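PDB 1YB2: tRNA (adenine(58)-N(1))-methyltransferase catalytic subunit TRM61 C-terminal domain-containing protein, which probably acts as a methyltransferase that uses S-adenosyl-L-methionine to modify adenine bases in RNA, most likely in tRNA. Local coordinates for residues A207-P212 with S227-L232. Sequence-based numbering, arbitrary orientation.
Sequences ATFYLP and SGMHHL
The CA atoms of Ala-207 and Met-229, the nearest pair, stay 8.7 Å apart because strand 258-267 runs between strands 205-211 and 229-242 and pairs antiparallel with both. This is the edge of the Rossmann-like methyltransferase sheet that strand 229-242 forms within this chain; the strand order 3-2-1-4-5-7-6 is the signature of the class I fold, and the contact illustrates how next-but-one strands can meet over the strand that separates them. Here a single long side chain does the bridging. Met-229, present as selenomethionine, is carried almost straight out by its CB-CG bond (chi2 -167°) and then bends at chi3 (-106°), which turns the methyl toward Phe-209. Its selenium lies 4.1 Å from Ala-207 CB. The same atom sits 5.4 Å from the centroid of the Phe-209 ring and 90° off the ring normal, a Met-aromatic contact made at the edge rather than over a face. Phe-209 and Met-229 converge head-on, and all three touching residues are buried. Val-194 and Ala-198 of helix 194-199 pack on Met-229, while Ile-197 of that helix and Thr-220 of helix 214-223 touch Phe-209. The aromatic side chain also lies about 8 Å from that of Asp-186, a residue predicted to bind S-adenosyl-L-methionine. At the rim of its ring, CZ meets the Met-229 methyl carbon CE at 4.0 Å, close to the ring plane.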
loop_
_atom_site.group_PDB
_atom_site.type_symbol
_atom_site.label_atom_id
_atom_site.label_comp_id
_atom_site.label_asym_id
_atom_site.label_seq_id
_atom_site.Cartn_x
_atom_site.Cartn_y
_atom_site.Cartn_z
ATOM N N ALA A 207 12.011 -8.658 3.246
ATOM C CA ALA A 207 11.430 -8.690 4.580
ATOM C C ALA A 207 11.175 -7.267 5.020
ATOM O O ALA A 207 12.016 -6.371 4.802
ATOM C CB ALA A 207 12.371 -9.384 5.576
ATOM N N THR A 208 10.021 -7.056 5.628
ATOM C CA THR A 208 9.643 -5.734 6.130
ATOM C C THR A 208 9.519 -5.844 7.641
ATOM O O THR A 208 8.778 -6.710 8.126
ATOM C CB THR A 208 8.290 -5.262 5.527
ATOM O OG1 THR A 208 8.413 -5.170 4.101
ATOM C CG2 THR A 208 7.913 -3.903 6.056
ATOM N N PHE A 209 10.229 -4.979 8.373
ATOM C CA PHE A 209 10.217 -5.002 9.835
ATOM C C PHE A 209 9.603 -3.714 10.351
ATOM O O PHE A 209 10.050 -2.646 9.951
ATOM C CB PHE A 209 11.644 -5.087 10.405
ATOM C CG PHE A 209 12.385 -6.331 10.027
ATOM C CD1 PHE A 209 13.136 -6.383 8.853
ATOM C CD2 PHE A 209 12.345 -7.446 10.856
ATOM C CE1 PHE A 209 13.836 -7.544 8.501
ATOM C CE2 PHE A 209 13.039 -8.613 10.513
ATOM C CZ PHE A 209 13.772 -8.659 9.319
ATOM N N TYR A 210 8.611 -3.819 11.237
ATOM C CA TYR A 210 7.968 -2.649 11.856
ATOM C C TYR A 210 8.459 -2.537 13.287
ATOM O O TYR A 210 8.363 -3.511 14.030
ATOM C CB TYR A 210 6.438 -2.799 11.865
ATOM C CG TYR A 210 5.801 -2.522 10.542
ATOM C CD1 TYR A 210 5.713 -3.521 9.560
ATOM C CD2 TYR A 210 5.273 -1.257 10.248
ATOM C CE1 TYR A 210 5.111 -3.272 8.310
ATOM C CE2 TYR A 210 4.666 -1.000 8.984
ATOM C CZ TYR A 210 4.598 -2.015 8.035
ATOM O OH TYR A 210 4.024 -1.778 6.802
ATOM N N LEU A 211 9.031 -1.377 13.644
ATOM C CA LEU A 211 9.536 -1.106 14.991
ATOM C C LEU A 211 8.914 0.205 15.514
ATOM O O LEU A 211 8.581 1.087 14.723
ATOM C CB LEU A 211 11.072 -1.011 15.013
ATOM C CG LEU A 211 11.955 -2.271 14.980
ATOM C CD1 LEU A 211 11.588 -3.237 16.098
ATOM C CD2 LEU A 211 11.930 -2.973 13.602
ATOM N N PRO A 212 8.705 0.313 16.838
ATOM C CA PRO A 212 8.021 1.506 17.329
ATOM C C PRO A 212 8.943 2.704 17.586
ATOM O O PRO A 212 8.455 3.815 17.729
ATOM C CB PRO A 212 7.405 1.027 18.650
ATOM C CG PRO A 212 8.397 0.063 19.175
ATOM C CD PRO A 212 9.002 -0.626 17.933
ATOM N N SER A 227 22.949 -12.044 9.118
ATOM C CA SER A 227 21.878 -13.000 8.848
ATOM C C SER A 227 21.768 -13.427 7.382
ATOM O O SER A 227 20.949 -14.278 7.082
ATOM C CB SER A 227 20.518 -12.451 9.308
ATOM O OG SER A 227 20.098 -11.389 8.463
ATOM N N GLY A 228 22.559 -12.848 6.482
ATOM C CA GLY A 228 22.376 -13.125 5.053
ATOM C C GLY A 228 21.301 -12.273 4.385
ATOM O O GLY A 228 20.807 -12.601 3.314
HETATM N N MSE A 229 20.939 -11.179 5.044
HETATM C CA MSE A 229 20.034 -10.178 4.499
HETATM C C MSE A 229 20.802 -8.906 4.232
HETATM O O MSE A 229 21.784 -8.617 4.897
HETATM C CB MSE A 229 18.876 -9.907 5.466
HETATM C CG MSE A 229 17.820 -11.015 5.478
HETATM SE SE MSE A 229 16.213 -10.385 6.429
HETATM C CE MSE A 229 16.416 -11.396 8.055
ATOM N N HIS A 230 20.366 -8.160 3.228
ATOM C CA HIS A 230 21.009 -6.899 2.871
ATOM C C HIS A 230 20.013 -5.759 3.114
ATOM O O HIS A 230 18.929 -5.768 2.549
ATOM C CB HIS A 230 21.443 -6.949 1.407
ATOM C CG HIS A 230 22.233 -5.760 0.979
ATOM N ND1 HIS A 230 23.601 -5.687 1.134
ATOM C CD2 HIS A 230 21.846 -4.584 0.435
ATOM C CE1 HIS A 230 24.023 -4.516 0.690
ATOM N NE2 HIS A 230 22.978 -3.829 0.259
ATOM N N HIS A 231 20.380 -4.806 3.976
ATOM C CA HIS A 231 19.561 -3.618 4.271
ATOM C C HIS A 231 19.364 -2.759 3.022
ATOM O O HIS A 231 20.333 -2.437 2.327
ATOM C CB HIS A 231 20.210 -2.805 5.399
ATOM C CG HIS A 231 19.488 -1.540 5.758
ATOM N ND1 HIS A 231 18.143 -1.499 6.065
ATOM C CD2 HIS A 231 19.951 -0.278 5.941
ATOM C CE1 HIS A 231 17.802 -0.262 6.384
ATOM N NE2 HIS A 231 18.881 0.499 6.311
ATOM N N LEU A 232 18.110 -2.416 2.739
ATOM C CA LEU A 232 17.757 -1.593 1.584
ATOM C C LEU A 232 17.551 -0.177 2.079
ATOM O O LEU A 232 18.243 0.736 1.656
ATOM C CB LEU A 232 16.484 -2.110 0.898
ATOM C CG LEU A 232 16.572 -3.471 0.178
ATOM C CD1 LEU A 232 15.207 -3.900 -0.379
ATOM C CD2 LEU A 232 17.593 -3.431 -0.933
#